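Local coordinates for galectin (Danio rerio, PDB 6E20), which binds galactose-containing glycans and probably takes part in zebrafish innate immunity by recognising sugars on a viral envelope glycoprotein, at residues G21-D26 against K83-K88; S27-I32 against E123-I128; P47-H52 against D75-I80. All blocks are in the same frame, centred on the assembly; numbering follows the deposited sequence.

Overall arrangement
Contacts 1 and 2 are held mainly by the backbone. Contact 1 pairs two strands of the five-stranded sheet. Contact 2 pairs a strand of the other sheet with a chain that turns at E125 and crosses into the first; strands 16-23 and 126-133 are neighbours there, and the two contacts touch. Contact 3 joins two loops instead, with three phenylalanines and a proline in place of strand pairing, and its 47-52 loop carries R48 and H52 of the glycan pocket. Contacts 1 and 3 are largely buried and apolar in their side chains. Contact 2 is only partly buried and adds a carboxylate gripped by a threonine. Contact 3 lies nested within the loops closed by both others.

Contact 1: residues G21-D26 against K83-K88; sequences GVPKPD and KEFQIK
G21 and F85 meet twice: once through their backbones, once with the phenyl ring of F85 lying on the glycine itself. The backbones form an antiparallel hydrogen-bonded pair, F85 N giving a short bond of 2.7 Å to G21 O while G21 N returns one of 3.1 Å to F85 O. G21 O has a second, softer partner in the CA-H of E84, with CA 3.2 Å from the oxygen. The first torsion of F85 (chi1 64°) sets CG between its own backbone N and carbonyl carbon. The ring lies over G21, and with no side chain there it comes down on bare backbone. CA of G21 is 4.0 Å from the ring centroid, over the face, in a CH-pi contact; G21 O lies over a face too, offset toward the rim. P23 takes the edge: its CD is in the plane of the ring, 3.7 Å from F85 CD2, and also presses against the carbonyl of K83, with P23 CD 3.0 Å from K83 O.

This is antiparallel pairing between neighbouring strands of the five-stranded sheet of the galectin beta-sandwich, with strand 16-23 between strands 85-91 and 126-133. V22 packs on K83 and E84 with its two methyls. Its CG1, anti to the backbone N, reaches K83 N at 3.5 Å, and its CG2 rests on CA and CB of E84, the two side chains crossing at about a right angle.

Further out, the ring of F85 faces the interior of the sandwich, where it meets F30 nearly parallel and F79 edge-to-face. Backbone bonds from V22 to R127 hold the far edge of the strand, and P23 is bonded in the same way to D82.

Contact 2: residues S27-I32 against E123-I128; sequences STNFAI and EGEVRI
E125 reaches across to S27 and T28 with the root and the tip of its side chain. At the root, CB packs on the serine, 3.6 Å from S27 OG. CG lies beside the backbone N and anti to the carbonyl carbon (chi1 -59°), and the chain then bends at chi2, which brings CD round to T28. At the tip OE1 takes two bonds from that one residue. T28 N comes from above the carboxylate plane at 2.8 Å, while T28 OG1, also 2.8 Å away, meets OE1 on its syn lone pair. OE2 passes T28 OG1 only at a distance.

The backbone of E125 is gripped as well. Its N bonds to N29 O, and its O accepts S27 OG at 2.9 Å and the backbone N of K24. E125 is the centre of an inverse gamma turn, closed by a weak bond from V126 N to G124 O. The turn marks where the chain leaves strand 116-124 of one sheet and enters strand 126-133 of the other, and G124 goes into it with a positive phi of 83°.

Before the turn the pairing is regular antiparallel: A31 and E123 exchange two backbone bonds, and A31 CB sits 3.4 Å from E123 OE2. Beyond it V126 turns into the sandwich. V126 CG1 touches F30 CB at 3.7 Å, and V126 CG2 lies over a face of the F30 ring, 4.2 Å from its centroid.

Among the side chains, V126 on F30 is apolar, whereas E125 with S27 and T28 is polar. One N-H and one O-H converging on a single carboxylate oxygen would be expected to favour the ionised form of E125, and they tie the 27-29 loop to the crossover.

Contact 3: residues P47-H52 against D75-I80; sequences PRFDAH and DNFPFI. With GAL (beta-D-galactopyranose), chain D; NDG (2-acetamido-2-deoxy-alpha-D-glucopyranose), chain C.
The rings of F77 and F49 make a T-shaped pair: the edge of F77 points at one face of F49, planes at 90° and centroids 5.1 Å apart. F77 CZ stands over that face toward its rim, and F77 CE2 comes within 3.4 Å of F49 CD1. At the edge of F49, near its plane, lie F79 O and I80 N. F77 has F79 CD2 over one face and P47 C at its edge. P47 turns its own ring to F79, P47 CG being 3.7 Å from F79 CE2. The first torsion of F77 (chi1 -158°) puts CG anti to the backbone N. Farther round the ring, F77 CE1 and CZ both close on R48 O.

R48 itself points the other way, its chain extended from CG to NE, into the glycan pocket. One face of the guanidinium is covered by H52 CD2, 3.4 Å above its centre, and the sugars lie at its edge. NH1 bonds to NDG O3 at 2.8 Å; NH2 bonds to GAL O4 at 2.9 Å and also to NDG O3. Its rotation is fixed by N46, which accepts from NE, and by a salt bridge from NH1 to D54. H44, N61 and E71 also hydrogen-bond the galactose, and E71 bonds NDG too.

The 47-52 loop runs from strand 40-47 to strand 58-64, and the 75-80 loop from strand 72-74 to strand 85-91. F77 and F79 both rest on I58, at the start of strand 58-64.

Contact 1: residues G21-D26 against K83-K88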
loop_
_atom_site.group_PDB
_atom_site.type_symbol
_atom_site.label_atom_id
_atom_site.label_comp_id
_atom_site.label_asym_id
_atom_site.label_seq_id
_atom_site.Cartn_x
_atom_site.Cartn_y
_atom_site.Cartn_z
ATOM N N GLY B 21 2.444 3.541 10.357
ATOM C CA GLY B 21 1.274 4.387 10.595
ATOM C C GLY B 21 1.460 5.257 11.806
ATOM O O GLY B 21 2.443 5.077 12.546
ATOM N N VAL B 22 0.533 6.194 11.967
ATOM C CA VAL B 22 0.431 7.096 13.146
ATOM C C VAL B 22 -1.038 7.161 13.517
ATOM O O VAL B 22 -1.857 7.537 12.670
ATOM C CB VAL B 22 0.960 8.496 12.811
ATOM C CG1 VAL B 22 0.992 9.387 14.041
ATOM C CG2 VAL B 22 2.313 8.446 12.120
ATOM N N PRO B 23 -1.420 6.786 14.759
ATOM C CA PRO B 23 -2.798 6.956 15.183
ATOM C C PRO B 23 -3.073 8.465 15.114
ATOM O O PRO B 23 -2.184 9.216 15.429
ATOM C CB PRO B 23 -2.857 6.385 16.606
ATOM C CG PRO B 23 -1.561 5.618 16.780
ATOM C CD PRO B 23 -0.568 6.240 15.824
ATOM N N LYS B 24 -4.264 8.851 14.674
ATOM C CA LYS B 24 -4.703 10.271 14.694
ATOM C C LYS B 24 -4.564 10.806 16.114
ATOM O O LYS B 24 -4.684 10.056 17.082
ATOM C CB LYS B 24 -6.149 10.448 14.231
ATOM C CG LYS B 24 -6.485 9.877 12.869
ATOM C CD LYS B 24 -5.922 10.638 11.720
ATOM C CE LYS B 24 -6.331 10.079 10.371
ATOM N NZ LYS B 24 -7.740 10.391 10.039
ATOM N N PRO B 25 -4.317 12.121 16.291
ATOM C CA PRO B 25 -4.162 12.688 17.632
ATOM C C PRO B 25 -5.341 12.390 18.570
ATOM O O PRO B 25 -5.136 12.312 19.743
ATOM C CB PRO B 25 -4.023 14.205 17.391
ATOM C CG PRO B 25 -3.533 14.316 15.959
ATOM C CD PRO B 25 -4.110 13.116 15.227
ATOM N N ASP B 26 -6.550 12.246 18.018
ATOM C CA ASP B 26 -7.797 12.034 18.789
ATOM C C ASP B 26 -8.276 10.595 18.608
ATOM O O ASP B 26 -9.449 10.324 18.913
ATOM C CB ASP B 26 -8.885 13.031 18.354
ATOM C CG ASP B 26 -9.431 12.816 16.947
ATOM O OD1 ASP B 26 -8.763 12.143 16.118
ATOM O OD2 ASP B 26 -10.516 13.331 16.696
ATOM N N LYS B 83 1.739 9.223 17.467
ATOM C CA LYS B 83 3.132 8.698 17.449
ATOM C C LYS B 83 3.234 7.602 16.407
ATOM O O LYS B 83 2.370 6.705 16.432
ATOM C CB LYS B 83 3.539 8.209 18.836
ATOM C CG LYS B 83 3.876 9.362 19.767
ATOM C CD LYS B 83 4.993 10.226 19.167
ATOM C CE LYS B 83 4.606 11.677 19.154
ATOM N NZ LYS B 83 4.126 12.086 20.493
ATOM N N GLU B 84 4.235 7.694 15.533
ATOM C CA GLU B 84 4.480 6.685 14.472
ATOM C C GLU B 84 4.716 5.325 15.122
ATOM O O GLU B 84 5.372 5.275 16.164
ATOM C CB GLU B 84 5.681 7.004 13.584
ATOM C CG GLU B 84 5.905 5.912 12.535
ATOM C CD GLU B 84 6.979 6.186 11.497
ATOM O OE1 GLU B 84 7.968 5.447 11.485
ATOM O OE2 GLU B 84 6.818 7.121 10.713
ATOM N N PHE B 85 4.172 4.276 14.516
ATOM C CA PHE B 85 4.445 2.866 14.869
ATOM C C PHE B 85 4.788 2.100 13.591
ATOM O O PHE B 85 4.417 2.527 12.456
ATOM C CB PHE B 85 3.244 2.213 15.550
ATOM C CG PHE B 85 2.040 2.124 14.653
ATOM C CD1 PHE B 85 1.950 1.152 13.664
ATOM C CD2 PHE B 85 1.024 3.057 14.748
ATOM C CE1 PHE B 85 0.856 1.100 12.813
ATOM C CE2 PHE B 85 -0.073 2.997 13.898
ATOM C CZ PHE B 85 -0.153 2.026 12.930
ATOM N N GLN B 86 5.480 0.988 13.809
ATOM C CA GLN B 86 5.748 -0.057 12.806
ATOM C C GLN B 86 5.339 -1.399 13.421
ATOM O O GLN B 86 5.734 -1.675 14.570
ATOM C CB GLN B 86 7.198 0.010 12.327
ATOM C CG GLN B 86 7.329 -0.511 10.908
ATOM C CD GLN B 86 8.710 -0.326 10.324
ATOM O OE1 GLN B 86 9.615 -1.117 10.586
ATOM N NE2 GLN B 86 8.848 0.678 9.472
ATOM N N ILE B 87 4.452 -2.102 12.718
ATOM C CA ILE B 87 3.915 -3.458 13.039
ATOM C C ILE B 87 4.342 -4.417 11.922
ATOM O O ILE B 87 4.298 -4.025 10.729
ATOM C CB ILE B 87 2.385 -3.398 13.164
ATOM C CG1 ILE B 87 1.947 -2.508 14.328
ATOM C CG2 ILE B 87 1.770 -4.782 13.257
ATOM C CD1 ILE B 87 0.477 -2.111 14.248
ATOM N N LYS B 88 4.762 -5.627 12.297
ATOM C CA LYS B 88 5.098 -6.708 11.343
ATOM C C LYS B 88 4.089 -7.812 11.567
ATOM O O LYS B 88 3.699 -8.017 12.737
ATOM C CB LYS B 88 6.528 -7.218 11.541
ATOM C CG LYS B 88 7.582 -6.145 11.354
ATOM C CD LYS B 88 8.927 -6.692 10.994
ATOM C CE LYS B 88 9.818 -5.624 10.405
ATOM N NZ LYS B 88 11.185 -6.152 10.204
#

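Contact 2: residues S27-I32 against E123-I128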
loop_
_atom_site.group_PDB
_atom_site.type_symbol
_atom_site.label_atom_id
_atom_site.label_comp_id
_atom_site.label_asym_id
_atom_site.label_seq_id
_atom_site.Cartn_x
_atom_site.Cartn_y
_atom_site.Cartn_z
ATOM N N SER B 27 -7.398 9.679 18.209
ATOM C CA SER B 27 -7.775 8.260 17.974
ATOM C C SER B 27 -8.383 7.621 19.231
ATOM O O SER B 27 -7.809 7.761 20.322
ATOM C CB SER B 27 -6.599 7.476 17.453
ATOM O OG SER B 27 -6.979 6.144 17.132
ATOM N N THR B 28 -9.534 6.951 19.089
ATOM C CA THR B 28 -10.136 6.108 20.146
ATOM C C THR B 28 -9.703 4.672 19.882
ATOM O O THR B 28 -9.637 3.885 20.820
ATOM C CB THR B 28 -11.671 6.229 20.205
ATOM O OG1 THR B 28 -12.234 5.645 19.026
ATOM C CG2 THR B 28 -12.132 7.660 20.351
ATOM N N ASN B 29 -9.483 4.346 18.621
ATOM C CA ASN B 29 -9.157 2.974 18.177
ATOM C C ASN B 29 -8.868 3.003 16.676
ATOM O O ASN B 29 -9.223 4.026 15.993
ATOM C CB ASN B 29 -10.287 1.997 18.536
ATOM C CG ASN B 29 -11.472 2.048 17.600
ATOM O OD1 ASN B 29 -12.154 3.081 17.501
ATOM N ND2 ASN B 29 -11.684 0.958 16.873
ATOM N N PHE B 30 -8.321 1.902 16.161
ATOM C CA PHE B 30 -8.117 1.694 14.705
ATOM C C PHE B 30 -8.007 0.207 14.459
ATOM O O PHE B 30 -7.828 -0.514 15.442
ATOM C CB PHE B 30 -6.899 2.457 14.170
ATOM C CG PHE B 30 -5.556 2.026 14.698
ATOM C CD1 PHE B 30 -5.003 2.627 15.820
ATOM C CD2 PHE B 30 -4.810 1.049 14.044
ATOM C CE1 PHE B 30 -3.753 2.244 16.293
ATOM C CE2 PHE B 30 -3.566 0.652 14.522
ATOM C CZ PHE B 30 -3.029 1.269 15.633
ATOM N N ALA B 31 -8.142 -0.226 13.212
ATOM C CA ALA B 31 -8.137 -1.669 12.883
ATOM C C ALA B 31 -7.444 -1.898 11.545
ATOM O O ALA B 31 -7.628 -1.088 10.608
ATOM C CB ALA B 31 -9.539 -2.240 12.892
ATOM N N ILE B 32 -6.682 -2.988 11.524
ATOM C CA ILE B 32 -6.067 -3.651 10.349
ATOM C C ILE B 32 -6.912 -4.883 10.078
ATOM O O ILE B 32 -7.104 -5.694 11.007
ATOM C CB ILE B 32 -4.600 -4.039 10.622
ATOM C CG1 ILE B 32 -3.739 -2.825 11.002
ATOM C CG2 ILE B 32 -4.048 -4.776 9.429
ATOM C CD1 ILE B 32 -2.778 -3.089 12.138
ATOM N N GLU B 123 -9.037 0.832 9.073
ATOM C CA GLU B 123 -10.255 1.602 9.434
ATOM C C GLU B 123 -10.032 2.296 10.776
ATOM O O GLU B 123 -9.092 1.923 11.550
ATOM C CB GLU B 123 -11.500 0.713 9.391
ATOM C CG GLU B 123 -11.796 -0.037 10.663
ATOM C CD GLU B 123 -12.721 -1.233 10.462
ATOM O OE1 GLU B 123 -13.675 -1.107 9.659
ATOM O OE2 GLU B 123 -12.483 -2.292 11.096
ATOM N N GLY B 124 -10.808 3.348 10.984
ATOM C CA GLY B 124 -10.724 4.166 12.191
ATOM C C GLY B 124 -9.635 5.199 12.098
ATOM O O GLY B 124 -9.111 5.467 10.990
ATOM N N GLU B 125 -9.295 5.749 13.256
ATOM C CA GLU B 125 -8.549 7.016 13.416
ATOM C C GLU B 125 -7.046 6.711 13.371
ATOM O O GLU B 125 -6.357 6.823 14.408
ATOM C CB GLU B 125 -9.073 7.679 14.690
ATOM C CG GLU B 125 -10.584 7.954 14.651
ATOM C CD GLU B 125 -11.365 7.827 15.964
ATOM O OE1 GLU B 125 -11.097 6.891 16.766
ATOM O OE2 GLU B 125 -12.267 8.677 16.191
ATOM N N VAL B 126 -6.543 6.393 12.176
ATOM C CA VAL B 126 -5.101 6.113 11.907
ATOM C C VAL B 126 -4.758 6.585 10.502
ATOM O O VAL B 126 -5.609 6.472 9.630
ATOM C CB VAL B 126 -4.794 4.619 12.079
ATOM C CG1 VAL B 126 -5.505 3.769 11.046
ATOM C CG2 VAL B 126 -3.304 4.335 12.097
ATOM N N ARG B 127 -3.536 7.071 10.296
ATOM C CA ARG B 127 -3.003 7.357 8.942
ATOM C C ARG B 127 -1.984 6.268 8.615
ATOM O O ARG B 127 -1.105 5.977 9.458
ATOM C CB ARG B 127 -2.478 8.790 8.799
ATOM C CG ARG B 127 -1.520 9.280 9.875
ATOM C CD ARG B 127 -1.308 10.784 9.716
ATOM N NE ARG B 127 -0.585 11.434 10.807
ATOM C CZ ARG B 127 -1.048 11.599 12.052
ATOM N NH1 ARG B 127 -2.238 11.140 12.399
ATOM N NH2 ARG B 127 -0.311 12.211 12.964
ATOM N N ILE B 128 -2.140 5.662 7.446
ATOM C CA ILE B 128 -1.224 4.597 6.964
ATOM C C ILE B 128 -0.205 5.239 6.029
ATOM O O ILE B 128 -0.599 5.777 4.982
ATOM C CB ILE B 128 -2.021 3.453 6.309
ATOM C CG1 ILE B 128 -3.046 2.864 7.281
ATOM C CG2 ILE B 128 -1.057 2.406 5.772
ATOM C CD1 ILE B 128 -2.436 2.286 8.546
#

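Contact 3: residues P47-H52 against D75-I80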
loop_
_atom_site.group_PDB
_atom_site.type_symbol
_atom_site.label_atom_id
_atom_site.label_comp_id
_atom_site.label_asym_id
_atom_site.label_seq_id
_atom_site.Cartn_x
_atom_site.Cartn_y
_atom_site.Cartn_z
ATOM N N PRO B 47 -6.305 -2.274 17.913
ATOM C CA PRO B 47 -5.820 -1.480 19.043
ATOM C C PRO B 47 -6.874 -0.437 19.456
ATOM O O PRO B 47 -7.304 0.342 18.624
ATOM C CB PRO B 47 -4.525 -0.863 18.515
ATOM C CG PRO B 47 -4.074 -1.829 17.426
ATOM C CD PRO B 47 -5.379 -2.231 16.766
ATOM N N ARG B 48 -7.307 -0.507 20.716
ATOM C CA ARG B 48 -8.319 0.381 21.339
ATOM C C ARG B 48 -7.652 1.248 22.415
ATOM O O ARG B 48 -7.296 0.711 23.490
ATOM C CB ARG B 48 -9.454 -0.492 21.883
ATOM C CG ARG B 48 -10.200 -1.271 20.800
ATOM C CD ARG B 48 -11.262 -2.177 21.406
ATOM N NE ARG B 48 -11.978 -2.950 20.393
ATOM C CZ ARG B 48 -13.008 -3.751 20.642
ATOM N NH1 ARG B 48 -13.462 -3.914 21.871
ATOM N NH2 ARG B 48 -13.598 -4.389 19.659
ATOM N N PHE B 49 -7.522 2.553 22.153
ATOM C CA PHE B 49 -7.141 3.551 23.181
ATOM C C PHE B 49 -8.266 3.567 24.213
ATOM O O PHE B 49 -8.018 3.373 25.435
ATOM C CB PHE B 49 -6.918 4.936 22.562
ATOM C CG PHE B 49 -5.739 4.971 21.627
ATOM C CD1 PHE B 49 -4.449 5.003 22.141
ATOM C CD2 PHE B 49 -5.912 4.863 20.253
ATOM C CE1 PHE B 49 -3.351 4.968 21.296
ATOM C CE2 PHE B 49 -4.819 4.861 19.406
ATOM C CZ PHE B 49 -3.534 4.891 19.931
ATOM N N ASP B 50 -9.486 3.720 23.707
ATOM C CA ASP B 50 -10.714 3.761 24.532
ATOM C C ASP B 50 -11.929 3.643 23.609
ATOM O O ASP B 50 -12.374 4.696 23.056
ATOM C CB ASP B 50 -10.733 5.045 25.359
ATOM C CG ASP B 50 -11.622 4.993 26.588
ATOM O OD1 ASP B 50 -12.413 4.064 26.694
ATOM O OD2 ASP B 50 -11.485 5.883 27.443
ATOM N N ALA B 51 -12.445 2.423 23.429
ATOM C CA ALA B 51 -13.588 2.132 22.531
ATOM C C ALA B 51 -14.171 0.756 22.890
ATOM O O ALA B 51 -13.336 -0.089 23.371
ATOM C CB ALA B 51 -13.109 2.224 21.102
ATOM N N HIS B 52 -15.501 0.536 22.754
ATOM C CA HIS B 52 -16.190 -0.786 22.945
ATOM C C HIS B 52 -16.038 -1.215 24.417
ATOM O O HIS B 52 -16.157 -2.431 24.697
ATOM C CB HIS B 52 -15.655 -1.768 21.877
ATOM C CG HIS B 52 -15.708 -1.149 20.525
ATOM N ND1 HIS B 52 -16.873 -0.648 19.974
ATOM C CD2 HIS B 52 -14.717 -0.882 19.641
ATOM C CE1 HIS B 52 -16.600 -0.131 18.782
ATOM N NE2 HIS B 52 -15.284 -0.263 18.553
ATOM N N ASP B 75 -3.291 -6.978 26.632
ATOM C CA ASP B 75 -3.099 -5.804 27.507
ATOM C C ASP B 75 -1.813 -5.078 27.081
ATOM O O ASP B 75 -1.611 -3.923 27.470
ATOM C CB ASP B 75 -3.122 -6.286 28.961
ATOM C CG ASP B 75 -3.338 -5.195 29.995
ATOM O OD1 ASP B 75 -4.420 -4.571 29.976
ATOM O OD2 ASP B 75 -2.417 -4.976 30.818
ATOM N N ASN B 76 -0.961 -5.718 26.291
ATOM C CA ASN B 76 0.265 -5.086 25.737
ATOM C C ASN B 76 -0.142 -4.018 24.711
ATOM O O ASN B 76 -0.803 -4.367 23.742
ATOM C CB ASN B 76 1.164 -6.161 25.137
ATOM C CG ASN B 76 2.431 -5.600 24.543
ATOM O OD1 ASN B 76 2.827 -4.476 24.852
ATOM N ND2 ASN B 76 3.075 -6.387 23.699
ATOM N N PHE B 77 0.181 -2.749 24.943
ATOM C CA PHE B 77 -0.360 -1.602 24.168
ATOM C C PHE B 77 0.705 -0.537 23.962
ATOM O O PHE B 77 0.641 0.520 24.578
ATOM C CB PHE B 77 -1.572 -0.974 24.855
ATOM C CG PHE B 77 -2.467 -0.180 23.938
ATOM C CD1 PHE B 77 -3.389 -0.818 23.110
ATOM C CD2 PHE B 77 -2.443 1.211 23.948
ATOM C CE1 PHE B 77 -4.222 -0.076 22.279
ATOM C CE2 PHE B 77 -3.272 1.942 23.110
ATOM C CZ PHE B 77 -4.167 1.301 22.284
ATOM N N PRO B 78 1.672 -0.747 23.046
ATOM C CA PRO B 78 2.711 0.246 22.790
ATOM C C PRO B 78 2.301 1.156 21.628
ATOM O O PRO B 78 3.090 1.308 20.712
ATOM C CB PRO B 78 3.903 -0.651 22.420
ATOM C CG PRO B 78 3.241 -1.761 21.618
ATOM C CD PRO B 78 1.870 -1.961 22.240
ATOM N N PHE B 79 1.065 1.658 21.639
ATOM C CA PHE B 79 0.601 2.699 20.692
ATOM C C PHE B 79 0.338 3.977 21.462
ATOM O O PHE B 79 -0.107 3.914 22.621
ATOM C CB PHE B 79 -0.659 2.280 19.935
ATOM C CG PHE B 79 -0.462 0.976 19.212
ATOM C CD1 PHE B 79 0.251 0.936 18.023
ATOM C CD2 PHE B 79 -0.965 -0.210 19.731
ATOM C CE1 PHE B 79 0.446 -0.263 17.352
ATOM C CE2 PHE B 79 -0.759 -1.409 19.063
ATOM C CZ PHE B 79 -0.046 -1.430 17.883
ATOM N N ILE B 80 0.551 5.109 20.795
ATOM C CA ILE B 80 0.242 6.443 21.363
ATOM C C ILE B 80 -0.359 7.297 20.272
ATOM O O ILE B 80 0.194 7.292 19.143
ATOM C CB ILE B 80 1.493 7.127 21.943
ATOM C CG1 ILE B 80 2.175 6.287 23.028
ATOM C CG2 ILE B 80 1.132 8.505 22.456
ATOM C CD1 ILE B 80 3.645 6.586 23.181
HETATM C C1 GAL D . -16.837 -5.349 18.354
HETATM C C2 GAL D . -16.590 -4.066 17.600
HETATM C C3 GAL D . -16.169 -4.378 16.168
HETATM C C4 GAL D . -14.978 -5.339 16.182
HETATM C C5 GAL D . -15.359 -6.595 16.996
HETATM C C6 GAL D . -14.209 -7.622 17.140
HETATM O O2 GAL D . -17.825 -3.347 17.610
HETATM O O3 GAL D . -15.823 -3.188 15.504
HETATM O O4 GAL D . -13.901 -4.614 16.777
HETATM O O5 GAL D . -15.735 -6.210 18.316
HETATM O O6 GAL D . -14.555 -8.662 18.074
HETATM C C1 NDG C . -18.684 -6.934 23.036
HETATM C C2 NDG C . -17.136 -6.719 22.911
HETATM C C3 NDG C . -16.744 -5.752 21.844
HETATM C C4 NDG C . -17.522 -5.999 20.561
HETATM C C5 NDG C . -19.015 -5.874 20.872
HETATM C C6 NDG C . -19.903 -5.966 19.615
HETATM C C7 NDG C . -16.238 -7.080 25.003
HETATM C C8 NDG C . -15.469 -7.489 26.236
HETATM O O5 NDG C . -19.389 -6.906 21.790
HETATM O O3 NDG C . -15.341 -5.967 21.728
HETATM O O4 NDG C . -17.119 -4.957 19.689
HETATM O O6 NDG C . -19.594 -7.184 18.914
HETATM O O7 NDG C . -17.085 -7.586 24.547
HETATM N N2 NDG C . -16.306 -6.209 24.043
HETATM O O1 NDG C . -19.257 -5.992 23.921
#